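Local atomic coordinates of leucine aminopeptidase 2, chloroplastic (Streptomyces sp. BC16019, PDB entry 5LHJ), a protein that probably removes N-terminal amino acids from peptides as a manganese-binding M17-family aminopeptidase and takes part in the maturation of bottromycin. Residues Phe265-Lys273 and Asn316-Val325; Val136-Tyr145 and Thr177-Pro187. One frame throughout, in Å; residues are numbered along the deposited sequence.

Interaction 1. Residues Phe265-Lys273 and Asn316-Val325; sequences FDSGGLSLK and NMPDGGALRV
Asp-266 and Asn-316 run side by side and point the same way, and the carboxylate oxygen OD1 of Asp-266 is gripped from opposite faces of its plane: Asn-316 ND2 comes from one, at 3.0 Å from OD1, and Gly-268 N from the other, at 2.9 Å from OD1. The carboxylate and amide planes lie 21° apart, and two such bonds should hinder rotation of the carboxylate. The bond from Gly-268 closes an Asx turn. Glycine suits Gly-268, whose phi is positive (93°): with these backbone angles a CB would be pressed against the preceding carbonyl oxygen and also crowd Lys-273 N.

Asp-266 is a ligand of both manganese ions of the enzyme, neither of which is bound to this chain in the model, so these bonds probably orient a metal ligand. Its other oxygen, OD2, pairs with Lys-273 NZ at 2.8 Å; Lys-273 also bridges to the metal ligand Asp-343. Asn-316 is thus a second-shell residue, and its ND2 gives a further bond to Thr-342 O.

The backbones meet here in a parallel beta bridge, where the short strand 265-266 joins strand 306-316 in the mixed sheet of the catalytic domain. Asn-316 N gives a bond to Phe-265 O, and Asn-316 O takes two bonds from Ser-267. The backbone N of Ser-267 approaches that carbonyl nearly head-on, whereas OG, 2.9 Å from Asn-316 O, comes in obliquely. Set between its own backbone N and carbonyl carbon (chi1 76°), this hydroxyl also accepts from Gly-269 N, making an ST turn.

Apolar groups finish the contact. Met-317 SD lies at the edge of the Phe-265 ring, 3.5 Å from CD2, in a Met-aromatic contact. Branched Leu-270 spreads its methyls: CD2 reaches Pro-318 CB at 4.1 Å, while CD1 lies 3.5 Å from Leu-323 O. Water 1 links Leu-270 N to that same carbonyl oxygen.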
loop_
_atom_site.group_PDB
_atom_site.type_symbol
_atom_site.label_atom_id
_atom_site.label_comp_id
_atom_site.label_asym_id
_atom_site.label_seq_id
_atom_site.Cartn_x
_atom_site.Cartn_y
_atom_site.Cartn_z
ATOM N N PHE A 265 20.204 17.281 4.414
ATOM C CA PHE A 265 18.798 16.948 4.283
ATOM C C PHE A 265 18.641 15.957 3.137
ATOM O O PHE A 265 19.111 16.216 2.033
ATOM C CB PHE A 265 17.933 18.182 4.038
ATOM C CG PHE A 265 16.475 17.858 3.960
ATOM C CD1 PHE A 265 15.772 17.506 5.100
ATOM C CD2 PHE A 265 15.843 17.800 2.739
ATOM C CE1 PHE A 265 14.440 17.139 5.024
ATOM C CE2 PHE A 265 14.504 17.450 2.647
ATOM C CZ PHE A 265 13.807 17.107 3.781
ATOM N N ASP A 266 18.002 14.822 3.422
ATOM C CA ASP A 266 17.756 13.795 2.425
ATOM C C ASP A 266 16.248 13.534 2.290
ATOM O O ASP A 266 15.643 12.867 3.135
ATOM C CB ASP A 266 18.493 12.515 2.804
ATOM C CG ASP A 266 18.220 11.382 1.849
ATOM O OD1 ASP A 266 17.820 11.646 0.698
ATOM O OD2 ASP A 266 18.386 10.222 2.269
ATOM N N SER A 267 15.674 14.032 1.199
ATOM C CA SER A 267 14.274 13.803 0.869
ATOM C C SER A 267 14.047 12.499 0.111
ATOM O O SER A 267 12.897 12.180 -0.182
ATOM C CB SER A 267 13.765 14.928 -0.040
ATOM O OG SER A 267 14.263 14.716 -1.348
ATOM N N GLY A 268 15.120 11.813 -0.283
ATOM C CA GLY A 268 15.031 10.669 -1.195
ATOM C C GLY A 268 15.220 11.036 -2.654
ATOM O O GLY A 268 15.366 10.153 -3.492
ATOM N N GLY A 269 15.225 12.334 -2.973
ATOM C CA GLY A 269 15.296 12.776 -4.371
ATOM C C GLY A 269 14.041 12.406 -5.143
ATOM O O GLY A 269 12.987 12.175 -4.543
ATOM N N LEU A 270 14.168 12.310 -6.463
ATOM C CA LEU A 270 13.025 12.020 -7.339
ATOM C C LEU A 270 12.358 10.664 -7.073
ATOM O O LEU A 270 11.143 10.531 -7.251
ATOM C CB LEU A 270 13.452 12.070 -8.817
ATOM C CG LEU A 270 13.929 13.398 -9.394
ATOM C CD1 LEU A 270 14.259 13.210 -10.867
ATOM C CD2 LEU A 270 12.899 14.499 -9.216
ATOM N N SER A 271 13.149 9.670 -6.666
ATOM C CA SER A 271 12.639 8.322 -6.399
ATOM C C SER A 271 11.799 8.238 -5.128
ATOM O O SER A 271 11.027 7.286 -4.979
ATOM C CB SER A 271 13.780 7.308 -6.280
ATOM O OG SER A 271 14.522 7.204 -7.480
ATOM N N LEU A 272 11.974 9.200 -4.214
ATOM C CA LEU A 272 11.306 9.238 -2.894
ATOM C C LEU A 272 11.873 8.216 -1.892
ATOM O O LEU A 272 12.547 7.252 -2.275
ATOM C CB LEU A 272 9.782 9.052 -3.006
ATOM C CG LEU A 272 9.016 9.756 -4.126
ATOM C CD1 LEU A 272 7.545 9.340 -4.100
ATOM C CD2 LEU A 272 9.179 11.260 -3.992
ATOM N N LYS A 273 11.585 8.431 -0.607
ATOM C CA LYS A 273 11.906 7.457 0.443
ATOM C C LYS A 273 10.712 6.497 0.614
ATOM O O LYS A 273 9.600 6.836 0.215
ATOM C CB LYS A 273 12.214 8.181 1.766
ATOM C CG LYS A 273 13.441 9.088 1.670
ATOM C CD LYS A 273 13.992 9.549 3.010
ATOM C CE LYS A 273 14.918 8.529 3.638
ATOM N NZ LYS A 273 16.287 8.544 3.074
ATOM N N ASN A 316 19.908 16.294 -0.688
ATOM C CA ASN A 316 19.303 15.473 -1.746
ATOM C C ASN A 316 17.825 15.882 -1.878
ATOM O O ASN A 316 17.006 15.522 -1.027
ATOM C CB ASN A 316 19.437 13.989 -1.381
ATOM C CG ASN A 316 18.996 13.049 -2.505
ATOM O OD1 ASN A 316 18.954 13.428 -3.669
ATOM N ND2 ASN A 316 18.688 11.816 -2.152
ATOM N N MET A 317 17.494 16.652 -2.918
ATOM C CA MET A 317 16.159 17.248 -3.081
ATOM C C MET A 317 15.571 16.931 -4.456
ATOM O O MET A 317 16.320 16.796 -5.415
ATOM C CB MET A 317 16.247 18.782 -2.949
ATOM C CG MET A 317 16.646 19.324 -1.583
ATOM S SD MET A 317 15.281 19.211 -0.421
ATOM C CE MET A 317 14.513 20.819 -0.554
ATOM N N PRO A 318 14.228 16.836 -4.562
ATOM C CA PRO A 318 13.605 16.792 -5.884
ATOM C C PRO A 318 13.533 18.210 -6.472
ATOM O O PRO A 318 13.392 19.195 -5.734
ATOM C CB PRO A 318 12.203 16.262 -5.579
ATOM C CG PRO A 318 11.889 16.873 -4.253
ATOM C CD PRO A 318 13.212 17.004 -3.508
ATOM N N ASP A 319 13.621 18.303 -7.793
ATOM C CA ASP A 319 13.765 19.591 -8.470
ATOM C C ASP A 319 13.809 19.323 -9.958
ATOM O O ASP A 319 14.139 18.206 -10.385
ATOM C CB ASP A 319 15.088 20.259 -8.072
ATOM C CG ASP A 319 15.183 21.684 -8.554
ATOM O OD1 ASP A 319 14.493 22.531 -7.960
ATOM O OD2 ASP A 319 15.955 21.950 -9.515
ATOM N N GLY A 320 13.493 20.342 -10.742
ATOM C CA GLY A 320 13.631 20.263 -12.191
ATOM C C GLY A 320 15.021 19.933 -12.701
ATOM O O GLY A 320 15.155 19.442 -13.833
ATOM N N GLY A 321 16.045 20.261 -11.907
ATOM C CA GLY A 321 17.436 19.919 -12.216
ATOM C C GLY A 321 18.057 18.820 -11.377
ATOM O O GLY A 321 19.274 18.724 -11.323
ATOM N N ALA A 322 17.241 17.965 -10.762
ATOM C CA ALA A 322 17.742 16.930 -9.847
ATOM C C ALA A 322 18.267 15.692 -10.567
ATOM O O ALA A 322 17.878 15.390 -11.691
ATOM C CB ALA A 322 16.656 16.522 -8.866
ATOM N N LEU A 323 19.136 14.960 -9.874
ATOM C CA LEU A 323 19.682 13.697 -10.369
ATOM C C LEU A 323 18.568 12.737 -10.787
ATOM O O LEU A 323 17.601 12.558 -10.051
ATOM C CB LEU A 323 20.536 13.048 -9.273
ATOM C CG LEU A 323 21.325 11.785 -9.653
ATOM C CD1 LEU A 323 22.218 11.956 -10.865
ATOM C CD2 LEU A 323 22.158 11.366 -8.463
ATOM N N ARG A 324 18.689 12.157 -11.978
ATOM C CA ARG A 324 17.623 11.339 -12.558
ATOM C C ARG A 324 17.939 9.859 -12.446
ATOM O O ARG A 324 19.082 9.451 -12.585
ATOM C CB ARG A 324 17.420 11.665 -14.046
ATOM C CG ARG A 324 16.942 13.086 -14.365
ATOM C CD ARG A 324 17.246 13.500 -15.801
ATOM N NE ARG A 324 18.661 13.799 -15.851
ATOM C CZ ARG A 324 19.252 14.867 -16.360
ATOM N NH1 ARG A 324 18.612 15.808 -17.059
ATOM N NH2 ARG A 324 20.569 14.930 -16.213
ATOM N N VAL A 325 16.899 9.051 -12.274
ATOM C CA VAL A 325 17.022 7.601 -12.416
ATOM C C VAL A 325 17.477 7.286 -13.845
ATOM O O VAL A 325 16.906 7.816 -14.812
ATOM C CB VAL A 325 15.674 6.894 -12.117
ATOM C CG1 VAL A 325 15.747 5.406 -12.455
ATOM C CG2 VAL A 325 15.289 7.109 -10.659
HETATM O O HOH W 1 16.855 13.003 -7.390
#

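Interaction 2. Residues Val136-Tyr145 and Thr177-Pro187; sequences VLGLYRYDEY and TCLARDLVNCP
With CG of Tyr-140 opposite the backbone N (chi1 180°), its ring reaches out over helix 164-185, while Arg-181, extended from CG to NE, slides past it in the reverse direction. Arg-181 CD therefore sits over the centre of the Tyr-140 ring, 3.8 Å from the centroid, in a CH-pi contact. At the CB end of the tyrosine, Arg-181 NH1 bonds in the carbonyl plane to a lone pair of Leu-137 O at 3.0 Å, and Leu-137 CD2 covers one guanidinium face. Arginine suits the place because it can serve several carbonyls at once: NE also bonds to Thr-482 O and NH2 to Glu-476 O.

The Tyr-140 hydroxyl donates to Asp-182 OD1 at 2.6 Å, on the anti side of the carboxylate, and accepts from Asn-185 ND2, 3.1 Å from OH and in the ring plane. Water 2 joins Asp-182 OD1 to Arg-141 O.

Asn-185 CB rests over one face of the Tyr-142 ring, 3.6 Å from the centroid. Asn-185 thus offers its methylene to Tyr-142 and its ND2 to Tyr-140, while OD1 accepts from Gly-481 N. Past the helix end, Pro-187 CG packs on one face of Tyr-145, whose OH bonds to Thr-190. This is a junction between two domains, consistent with the architecture of M17 aminopeptidases, with the chain leaving helix 124-139 of the N-terminal domain laid along the helix that leads into the catalytic domain.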
loop_
_atom_site.group_PDB
_atom_site.type_symbol
_atom_site.label_atom_id
_atom_site.label_comp_id
_atom_site.label_asym_id
_atom_site.label_seq_id
_atom_site.Cartn_x
_atom_site.Cartn_y
_atom_site.Cartn_z
ATOM N N VAL A 136 27.784 14.176 31.817
ATOM C CA VAL A 136 27.644 15.113 30.703
ATOM C C VAL A 136 26.574 14.634 29.723
ATOM O O VAL A 136 25.702 15.408 29.308
ATOM C CB VAL A 136 28.984 15.325 29.966
ATOM C CG1 VAL A 136 28.807 16.190 28.717
ATOM C CG2 VAL A 136 30.001 15.943 30.907
ATOM N N LEU A 137 26.637 13.357 29.364
ATOM C CA LEU A 137 25.669 12.792 28.412
ATOM C C LEU A 137 24.233 12.839 28.941
ATOM O O LEU A 137 23.289 13.092 28.170
ATOM C CB LEU A 137 26.066 11.361 28.041
ATOM C CG LEU A 137 27.397 11.214 27.311
ATOM C CD1 LEU A 137 27.718 9.733 27.153
ATOM C CD2 LEU A 137 27.389 11.940 25.980
ATOM N N GLY A 138 24.064 12.607 30.245
ATOM C CA GLY A 138 22.745 12.634 30.886
ATOM C C GLY A 138 22.150 14.018 31.100
ATOM O O GLY A 138 20.914 14.162 31.162
ATOM N N LEU A 139 23.015 15.031 31.200
ATOM C CA LEU A 139 22.585 16.429 31.325
ATOM C C LEU A 139 22.225 17.103 30.007
ATOM O O LEU A 139 21.619 18.178 30.003
ATOM C CB LEU A 139 23.661 17.269 31.988
ATOM C CG LEU A 139 23.718 17.175 33.502
ATOM C CD1 LEU A 139 24.948 17.929 33.992
ATOM C CD2 LEU A 139 22.429 17.717 34.130
ATOM N N TYR A 140 22.606 16.483 28.902
ATOM C CA TYR A 140 22.384 17.046 27.583
ATOM C C TYR A 140 20.934 17.467 27.340
ATOM O O TYR A 140 20.013 16.715 27.627
ATOM C CB TYR A 140 22.812 16.045 26.505
ATOM C CG TYR A 140 22.606 16.567 25.109
ATOM C CD1 TYR A 140 23.518 17.443 24.549
ATOM C CD2 TYR A 140 21.470 16.227 24.370
ATOM C CE1 TYR A 140 23.326 17.957 23.283
ATOM C CE2 TYR A 140 21.268 16.727 23.100
ATOM C CZ TYR A 140 22.204 17.608 22.560
ATOM O OH TYR A 140 22.027 18.122 21.308
ATOM N N ARG A 141 20.755 18.684 26.826
ATOM C CA ARG A 141 19.449 19.157 26.365
ATOM C C ARG A 141 19.659 19.961 25.100
ATOM O O ARG A 141 20.721 20.566 24.911
ATOM C CB ARG A 141 18.738 20.016 27.433
ATOM C CG ARG A 141 19.620 21.093 28.054
ATOM C CD ARG A 141 18.898 22.093 28.968
ATOM N NE ARG A 141 17.884 21.508 29.864
ATOM C CZ ARG A 141 17.357 22.128 30.934
ATOM N NH1 ARG A 141 17.723 23.368 31.282
ATOM N NH2 ARG A 141 16.438 21.502 31.673
ATOM N N TYR A 142 18.661 19.947 24.228
ATOM C CA TYR A 142 18.713 20.721 23.000
ATOM C C TYR A 142 17.480 21.622 22.970
ATOM O O TYR A 142 16.445 21.253 22.434
ATOM C CB TYR A 142 18.801 19.826 21.767
ATOM C CG TYR A 142 19.074 20.627 20.508
ATOM C CD1 TYR A 142 20.353 21.106 20.232
ATOM C CD2 TYR A 142 18.053 20.918 19.601
ATOM C CE1 TYR A 142 20.608 21.853 19.089
ATOM C CE2 TYR A 142 18.301 21.651 18.451
ATOM C CZ TYR A 142 19.570 22.125 18.211
ATOM O OH TYR A 142 19.820 22.865 17.086
ATOM N N ASP A 143 17.633 22.806 23.550
ATOM C CA ASP A 143 16.544 23.772 23.726
ATOM C C ASP A 143 16.706 25.044 22.909
ATOM O O ASP A 143 15.938 25.991 23.103
ATOM C CB ASP A 143 16.429 24.132 25.222
ATOM C CG ASP A 143 15.883 22.997 26.056
ATOM O OD1 ASP A 143 15.142 22.119 25.527
ATOM O OD2 ASP A 143 16.187 22.987 27.270
ATOM N N GLU A 144 17.649 25.045 21.966
ATOM C CA GLU A 144 17.975 26.218 21.133
ATOM C C GLU A 144 16.754 26.821 20.399
ATOM O O GLU A 144 16.699 28.039 20.172
ATOM C CB GLU A 144 19.049 25.820 20.096
ATOM C CG GLU A 144 19.636 26.944 19.247
ATOM C CD GLU A 144 20.356 28.021 20.050
ATOM O OE1 GLU A 144 20.878 27.732 21.153
ATOM O OE2 GLU A 144 20.412 29.174 19.562
ATOM N N TYR A 145 15.796 25.973 20.025
ATOM C CA TYR A 145 14.647 26.417 19.216
ATOM C C TYR A 145 13.325 26.461 19.978
ATOM O O TYR A 145 12.267 26.564 19.351
ATOM C CB TYR A 145 14.533 25.577 17.938
ATOM C CG TYR A 145 15.643 25.906 16.984
ATOM C CD1 TYR A 145 15.517 26.959 16.082
ATOM C CD2 TYR A 145 16.855 25.211 17.025
ATOM C CE1 TYR A 145 16.552 27.293 15.222
ATOM C CE2 TYR A 145 17.898 25.548 16.183
ATOM C CZ TYR A 145 17.744 26.580 15.283
ATOM O OH TYR A 145 18.784 26.905 14.446
ATOM N N THR A 177 30.798 14.077 21.974
ATOM C CA THR A 177 29.537 13.399 21.653
ATOM C C THR A 177 28.384 14.409 21.579
ATOM O O THR A 177 27.571 14.373 20.656
ATOM C CB THR A 177 29.222 12.287 22.675
ATOM O OG1 THR A 177 30.294 11.340 22.703
ATOM C CG2 THR A 177 27.942 11.542 22.328
ATOM N N CYS A 178 28.325 15.328 22.541
ATOM C CA CYS A 178 27.246 16.322 22.572
ATOM C C CYS A 178 27.327 17.345 21.420
ATOM O O CYS A 178 26.296 17.852 20.968
ATOM C CB CYS A 178 27.201 17.005 23.951
ATOM S SG CYS A 178 26.656 15.899 25.296
ATOM N N LEU A 179 28.539 17.631 20.940
ATOM C CA LEU A 179 28.720 18.435 19.727
ATOM C C LEU A 179 28.034 17.729 18.540
ATOM O O LEU A 179 27.279 18.343 17.783
ATOM C CB LEU A 179 30.201 18.659 19.420
ATOM C CG LEU A 179 30.573 19.237 18.059
ATOM C CD1 LEU A 179 29.900 20.590 17.853
ATOM C CD2 LEU A 179 32.084 19.343 17.943
ATOM N N ALA A 180 28.309 16.439 18.389
ATOM C CA ALA A 180 27.661 15.667 17.324
ATOM C C ALA A 180 26.132 15.666 17.496
ATOM O O ALA A 180 25.414 15.819 16.509
ATOM C CB ALA A 180 28.202 14.255 17.253
ATOM N N ARG A 181 25.647 15.505 18.735
ATOM C CA ARG A 181 24.197 15.560 19.006
ATOM C C ARG A 181 23.591 16.894 18.555
ATOM O O ARG A 181 22.538 16.932 17.912
ATOM C CB ARG A 181 23.890 15.346 20.490
ATOM C CG ARG A 181 24.201 13.969 21.019
ATOM C CD ARG A 181 23.905 13.851 22.504
ATOM N NE ARG A 181 24.138 12.507 23.031
ATOM C CZ ARG A 181 23.958 12.148 24.297
ATOM N NH1 ARG A 181 23.575 13.045 25.211
ATOM N NH2 ARG A 181 24.157 10.885 24.671
ATOM N N ASP A 182 24.270 17.990 18.886
ATOM C CA ASP A 182 23.807 19.319 18.475
ATOM C C ASP A 182 23.724 19.456 16.948
ATOM O O ASP A 182 22.747 20.003 16.417
ATOM C CB ASP A 182 24.741 20.409 19.019
ATOM C CG ASP A 182 24.581 20.665 20.507
ATOM O OD1 ASP A 182 23.616 20.191 21.162
ATOM O OD2 ASP A 182 25.463 21.412 21.025
ATOM N N LEU A 183 24.737 18.962 16.236
ATOM C CA LEU A 183 24.766 19.060 14.786
ATOM C C LEU A 183 23.617 18.260 14.157
ATOM O O LEU A 183 22.942 18.738 13.242
ATOM C CB LEU A 183 26.118 18.591 14.232
ATOM C CG LEU A 183 27.322 19.467 14.563
ATOM C CD1 LEU A 183 28.600 18.708 14.259
ATOM C CD2 LEU A 183 27.263 20.799 13.809
ATOM N N VAL A 184 23.375 17.061 14.681
ATOM C CA VAL A 184 22.294 16.206 14.164
ATOM C C VAL A 184 20.929 16.814 14.473
ATOM O O VAL A 184 20.061 16.858 13.591
ATOM C CB VAL A 184 22.399 14.761 14.713
ATOM C CG1 VAL A 184 21.162 13.929 14.376
ATOM C CG2 VAL A 184 23.662 14.109 14.180
ATOM N N ASN A 185 20.750 17.305 15.692
ATOM C CA ASN A 185 19.492 17.940 16.105
ATOM C C ASN A 185 19.168 19.240 15.379
ATOM O O ASN A 185 17.991 19.600 15.257
ATOM C CB ASN A 185 19.474 18.179 17.614
ATOM C CG ASN A 185 19.200 16.912 18.406
ATOM O OD1 ASN A 185 18.470 16.024 17.948
ATOM N ND2 ASN A 185 19.784 16.810 19.589
ATOM N N CYS A 186 20.194 19.934 14.890
ATOM C CA CYS A 186 20.000 21.230 14.236
ATOM C C CYS A 186 19.066 21.084 13.035
ATOM O O CYS A 186 19.293 20.220 12.197
ATOM C CB CYS A 186 21.344 21.813 13.785
ATOM S SG CYS A 186 21.218 23.553 13.364
ATOM N N PRO A 187 18.016 21.919 12.949
ATOM C CA PRO A 187 17.174 21.909 11.737
ATOM C C PRO A 187 17.980 22.049 10.452
ATOM O O PRO A 187 18.933 22.842 10.417
ATOM C CB PRO A 187 16.287 23.131 11.926
ATOM C CG PRO A 187 16.215 23.341 13.384
ATOM C CD PRO A 187 17.539 22.893 13.938
HETATM O O HOH W 2 22.733 21.663 23.312
#

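The chain completes interaction 2 before it begins interaction 1. Their centres are 28 Å apart and their nearest atoms about 7 Å, with no direct touch. Interaction 2 joins the end of helix 124-139 and the chain after it to helix 164-185; interaction 1 lies where strands 265-266 and 306-316 meet in the catalytic sheet, and contributes Asp-266 to the manganese site. Helix 286-301 relates to both: Ala-180 and Val-184 of interaction 2 pack on it, and strand 306-316, whose end lies in interaction 1, follows it in the chain. Both contacts also touch the same neighbouring subunit of the six-chain assembly, so the domain junction and the metal-site loops each border a subunit interface.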